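Local coordinates for SnoN,Epimerase SnoN (Streptomyces nogalater, PDB 5EP9), which acts as a non-heme iron, 2-oxoglutarate-dependent epimerase in the biosynthesis of the polyketide nogalamycin, at residues V137-H142 with H225-N230; M173-G178 with A221-S226. One frame throughout, in Å; residues are numbered along the deposited sequence. Where two conformers were deposited one is given.

Contact 1: V137-H142 with H225-N230; sequences VPTAPH and HSAGAN. With FE (Fe (III) ion), chain F; AKG (2-oxoglutaric acid), chain E; ACT (acetate ion), chain G.
Thr-139 and His-142 pair with Ala-227 and His-225 in an antiparallel strand contact at one border of the four-stranded sheet of this cupin-clan fold, and the pairing carries part of the iron site. Strand 139-142 lies in the first SnoN portion of the fused construct, 225-227 in the second. Each pair is closed by two backbone hydrogen bonds. Between them a beta bulge puts two residues, Ala-140 and Pro-141, across from the single Ser-226. Pro-141 CA makes a C-H...O contact of 3.2 Å with His-225 O. All four paired side chains lie on one face of the sheet, the histidines reaching the iron and Thr-139 and Ala-227 the far carboxylate of 2-oxoglutarate. NE2 of His-142 binds the metal at 2.2 Å and NE2 of His-225 at 2.1 Å, the ring planes 59° apart; Asp-144 completes the facial triad of two histidines and one carboxylate. ND1 of His-142 donates in its ring plane to Ala-140 O (2.9 Å, 169°), which fixes the ring's rotation. Thr-139 OG1, anti to its carbonyl carbon, donates to 2-oxoglutarate O4 at 2.6 Å and also bonds Lys-128 NZ. An alanine here would probably leave both O4 and the lysine amine without their hydroxyl partner. Val-83 and Met-84 of strand 82-87 touch Thr-139, Arg-236 of strand 236-245 meets Ala-227, and strand 173-175 flanks the other edge of 225-227.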
# COMPACT_ATOMS: atom_id res chain seq x y z
N VAL A 137 8.51 0.44 -16.85
CA VAL A 137 7.29 1.01 -17.41
C VAL A 137 6.40 1.55 -16.29
O VAL A 137 6.62 1.23 -15.11
CB VAL A 137 6.56 0.05 -18.36
CG1 VAL A 137 7.55 -0.43 -19.44
CG2 VAL A 137 5.90 -1.11 -17.61
N PRO A 138 5.38 2.36 -16.65
CA PRO A 138 4.47 2.89 -15.61
C PRO A 138 3.62 1.82 -14.93
O PRO A 138 3.40 0.73 -15.46
CB PRO A 138 3.53 3.87 -16.37
CG PRO A 138 4.27 4.14 -17.64
CD PRO A 138 5.05 2.89 -17.99
N THR A 139 3.12 2.17 -13.80
CA THR A 139 2.05 1.43 -13.18
C THR A 139 0.72 2.03 -13.70
O THR A 139 0.41 3.15 -13.36
CB THR A 139 2.10 1.56 -11.65
OG1 THR A 139 3.35 1.09 -11.18
CG2 THR A 139 1.05 0.64 -11.05
N ALA A 140 -0.06 1.26 -14.47
CA ALA A 140 -1.32 1.69 -15.01
C ALA A 140 -2.39 2.05 -13.91
O ALA A 140 -2.38 1.51 -12.80
CB ALA A 140 -1.88 0.62 -15.94
N PRO A 141 -3.27 3.02 -14.20
CA PRO A 141 -4.28 3.46 -13.25
C PRO A 141 -5.20 2.34 -12.79
O PRO A 141 -5.60 1.51 -13.54
CB PRO A 141 -5.11 4.50 -14.05
CG PRO A 141 -4.27 4.89 -15.19
CD PRO A 141 -3.40 3.73 -15.52
N HIS A 142 -5.44 2.27 -11.49
CA HIS A 142 -6.31 1.28 -10.96
C HIS A 142 -6.78 1.76 -9.61
O HIS A 142 -6.24 2.71 -9.04
CB HIS A 142 -5.58 -0.05 -10.85
CG HIS A 142 -4.44 -0.02 -9.87
ND1 HIS A 142 -3.25 0.57 -10.17
CD2 HIS A 142 -4.35 -0.39 -8.58
CE1 HIS A 142 -2.44 0.51 -9.13
NE2 HIS A 142 -3.06 -0.14 -8.17
N HIS A 225 -5.24 5.47 -8.73
CA HIS A 225 -3.87 5.85 -8.65
C HIS A 225 -3.06 5.10 -9.67
O HIS A 225 -3.43 4.08 -10.21
CB HIS A 225 -3.26 5.64 -7.26
CG HIS A 225 -3.35 4.23 -6.74
ND1 HIS A 225 -4.55 3.69 -6.37
CD2 HIS A 225 -2.44 3.24 -6.62
CE1 HIS A 225 -4.37 2.42 -6.05
NE2 HIS A 225 -3.09 2.14 -6.12
N SER A 226 -1.95 5.72 -10.00
CA SER A 226 -1.00 5.19 -10.96
C SER A 226 0.41 5.61 -10.56
O SER A 226 0.59 6.33 -9.59
CB SER A 226 -1.32 5.77 -12.37
OG SER A 226 -1.00 7.12 -12.43
N ALA A 227 1.39 5.28 -11.37
CA ALA A 227 2.74 5.70 -11.12
C ALA A 227 3.50 5.75 -12.38
O ALA A 227 3.27 4.94 -13.32
CB ALA A 227 3.47 4.75 -10.10
N GLY A 228 4.47 6.65 -12.41
CA GLY A 228 5.32 6.78 -13.63
C GLY A 228 6.31 5.66 -13.74
O GLY A 228 6.53 4.85 -12.82
N ALA A 229 6.92 5.58 -14.92
CA ALA A 229 8.11 4.75 -15.12
C ALA A 229 9.23 5.36 -14.32
O ALA A 229 9.26 6.57 -14.07
CB ALA A 229 8.48 4.69 -16.62
N ASN A 230 10.17 4.55 -13.91
CA ASN A 230 11.43 5.12 -13.46
C ASN A 230 12.31 5.39 -14.68
O ASN A 230 12.80 4.45 -15.28
CB ASN A 230 12.15 4.19 -12.47
CG ASN A 230 13.41 4.79 -11.89
OD1 ASN A 230 13.83 5.93 -12.22
ND2 ASN A 230 14.02 4.02 -10.98
FE FE F . -2.44 0.12 -6.10
C1 AKG E . -0.38 0.60 -4.42
O1 AKG E . -1.59 0.32 -4.22
O2 AKG E . 0.42 0.83 -3.48
C2 AKG E . 0.13 0.72 -5.81
O5 AKG E . -0.66 0.52 -6.75
C3 AKG E . 1.62 1.08 -5.99
C4 AKG E . 2.07 1.38 -7.41
C5 AKG E . 3.54 1.70 -7.59
O3 AKG E . 4.27 1.78 -6.59
O4 AKG E . 4.02 1.83 -8.76
C ACT G . -3.42 9.05 -13.54
O ACT G . -2.48 8.41 -14.02
OXT ACT G . -3.70 10.19 -13.99
CH3 ACT G . -4.18 8.45 -12.40
O HOH W 1 -1.68 -1.82 -6.12

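Contact 2: M173-G178 with A221-S226; sequences MTFVPG and ARTVHS. With FE (Fe (III) ion), chain F; AKG (2-oxoglutaric acid), chain E; ACT (acetate ion), chain G.
The carbonyl oxygen of Ser-226 is gripped by two neighbours in 173-178: Thr-174 N donates to it at 2.9 Å, from 38° above the carbonyl plane, and Met-173 CA adds a C-H...O contact of 3.2 Å. Ser-226 N returns a bond of 2.9 Å to Thr-174 O, an oxygen that His-225 CA also approaches in a C-H...O contact. Further along, Val-176 N donates to Val-224 O. On the Thr-174 side of the strands, Ser-226 OG donates to O of an acetate, probably from the crystallisation liquor, at 2.5 Å. The methyl CG2 of Thr-174 lies against the same ion, its OG1 pairing instead with Thr-208 OG1. Strands 173-175 and 225-227 are inner neighbours in the smaller sheet of the double-stranded beta-helix, the first from the 14-202 portion of the fusion and the second from the 203-305 portion. On the opposite face Phe-175 brings CD1 to within 3.7 Å of His-225 CB, the two side chains passing at a slant, and Thr-223 CG2 sits at the edge of the phenyl ring, which also stacks on Tyr-45. Thr-223 serves as second shell to the metal: its carbonyl O accepts the hydrogen bond from His-225 ND1 at 2.9 Å, in the imidazole plane, and thereby fixes how the iron-bound ring is turned. A turn at chi2 (-147°) brings Met-173 SD to 3.7 Å from C3 of 2-oxoglutarate and obliquely beside the His-225 ring. Val-176 and Val-224 lie side by side and point the same way, with CG2 of Val-176 3.9 Å from CG1 of Val-224.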
# COMPACT_ATOMS: atom_id res chain seq x y z
N MET A 173 3.91 8.43 -7.51
CA MET A 173 2.47 8.16 -7.76
C MET A 173 1.67 9.39 -8.14
O MET A 173 2.02 10.50 -7.76
CB MET A 173 1.82 7.44 -6.57
CG MET A 173 2.47 6.04 -6.36
SD MET A 173 1.34 4.77 -5.72
CE MET A 173 1.51 5.35 -4.10
N THR A 174 0.56 9.11 -8.81
CA THR A 174 -0.50 10.07 -9.14
C THR A 174 -1.81 9.52 -8.62
O THR A 174 -2.08 8.34 -8.75
CB THR A 174 -0.55 10.25 -10.65
OG1 THR A 174 0.70 10.82 -11.06
CG2 THR A 174 -1.73 11.14 -11.13
N PHE A 175 -2.62 10.40 -8.04
CA PHE A 175 -3.88 10.05 -7.48
C PHE A 175 -4.98 10.88 -8.10
O PHE A 175 -4.74 12.03 -8.55
CB PHE A 175 -3.89 10.33 -5.96
CG PHE A 175 -2.80 9.63 -5.21
CD1 PHE A 175 -2.96 8.37 -4.72
CD2 PHE A 175 -1.64 10.27 -4.97
CE1 PHE A 175 -1.92 7.71 -3.98
CE2 PHE A 175 -0.60 9.65 -4.27
CZ PHE A 175 -0.76 8.35 -3.77
N VAL A 176 -6.21 10.35 -8.16
CA VAL A 176 -7.37 11.18 -8.70
C VAL A 176 -8.22 11.56 -7.53
O VAL A 176 -8.92 10.71 -6.97
CB VAL A 176 -8.20 10.38 -9.66
CG1 VAL A 176 -9.33 11.23 -10.18
CG2 VAL A 176 -7.37 9.89 -10.84
N PRO A 177 -8.14 12.81 -7.08
CA PRO A 177 -8.75 13.12 -5.80
C PRO A 177 -10.24 12.99 -5.91
O PRO A 177 -10.82 13.38 -6.96
CB PRO A 177 -8.33 14.58 -5.48
CG PRO A 177 -7.58 15.02 -6.65
CD PRO A 177 -7.15 13.84 -7.47
N GLY A 178 -10.87 12.50 -4.84
CA GLY A 178 -12.34 12.30 -4.88
C GLY A 178 -12.79 11.03 -5.58
O GLY A 178 -13.97 10.70 -5.54
N ALA A 221 -8.63 2.48 -0.65
CA ALA A 221 -8.75 1.33 -1.55
C ALA A 221 -9.61 1.59 -2.81
O ALA A 221 -9.55 0.79 -3.74
CB ALA A 221 -9.36 0.16 -0.77
N ARG A 222 -10.43 2.61 -2.75
CA ARG A 222 -11.22 3.05 -3.92
C ARG A 222 -10.60 4.23 -4.70
O ARG A 222 -11.11 4.61 -5.75
CB ARG A 222 -12.69 3.32 -3.54
CG ARG A 222 -13.49 2.05 -3.14
CD ARG A 222 -15.02 2.11 -3.08
NE ARG A 222 -15.66 2.56 -4.31
CZ ARG A 222 -16.22 1.76 -5.19
NH1 ARG A 222 -16.27 0.44 -5.00
NH2 ARG A 222 -16.76 2.32 -6.26
N THR A 223 -9.47 4.77 -4.22
CA THR A 223 -8.84 5.89 -4.93
C THR A 223 -8.08 5.41 -6.15
O THR A 223 -7.27 4.51 -6.05
CB THR A 223 -7.91 6.62 -4.02
OG1 THR A 223 -8.66 7.12 -2.91
CG2 THR A 223 -7.20 7.77 -4.74
N VAL A 224 -8.35 6.01 -7.30
CA VAL A 224 -7.63 5.69 -8.51
C VAL A 224 -6.23 6.29 -8.42
O VAL A 224 -6.07 7.44 -8.05
CB VAL A 224 -8.36 6.23 -9.78
CG1 VAL A 224 -7.52 5.99 -11.01
CG2 VAL A 224 -9.70 5.57 -9.95
N HIS A 225 -5.24 5.47 -8.73
CA HIS A 225 -3.87 5.85 -8.65
C HIS A 225 -3.06 5.10 -9.67
O HIS A 225 -3.43 4.08 -10.21
CB HIS A 225 -3.26 5.64 -7.26
CG HIS A 225 -3.35 4.23 -6.74
ND1 HIS A 225 -4.55 3.69 -6.37
CD2 HIS A 225 -2.44 3.24 -6.62
CE1 HIS A 225 -4.37 2.42 -6.05
NE2 HIS A 225 -3.09 2.14 -6.12
N SER A 226 -1.95 5.72 -10.00
CA SER A 226 -1.00 5.19 -10.96
C SER A 226 0.41 5.61 -10.56
O SER A 226 0.59 6.33 -9.59
CB SER A 226 -1.32 5.77 -12.37
OG SER A 226 -1.00 7.12 -12.43
FE FE F . -2.44 0.12 -6.10
C1 AKG E . -0.38 0.60 -4.42
O1 AKG E . -1.59 0.32 -4.22
O2 AKG E . 0.42 0.83 -3.48
C2 AKG E . 0.13 0.72 -5.81
O5 AKG E . -0.66 0.52 -6.75
C3 AKG E . 1.62 1.08 -5.99
C4 AKG E . 2.07 1.38 -7.41
C5 AKG E . 3.54 1.70 -7.59
O3 AKG E . 4.27 1.78 -6.59
O4 AKG E . 4.02 1.83 -8.76
C ACT G . -3.42 9.05 -13.54
O ACT G . -2.48 8.41 -14.02
OXT ACT G . -3.70 10.19 -13.99
CH3 ACT G . -4.18 8.45 -12.40
O HOH W 1 -1.68 -1.82 -6.12

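Overall arrangement
Contacts 1 and 2 use opposite edges of one strand, 225-227, and share His-225 and Ser-226; their centres are 11 Å apart. Across the four-stranded antiparallel sheet the order is 139-142, 225-227, 173-175 and 207-209, whereas along the chain 139-142 comes first, then 173-175, and both contacts end on 225-227. The shared strand thus belongs to the 203-305 portion of the fusion, and its two partners to the 14-202 portion. Packing continues from one contact to the other, with Ala-227 against Met-173 and Pro-141 against Val-224. Together the contacts line the iron and 2-oxoglutarate site: iron ligands come from 139-142 and 225-227, and a pocket residue, Met-173, from 173-175.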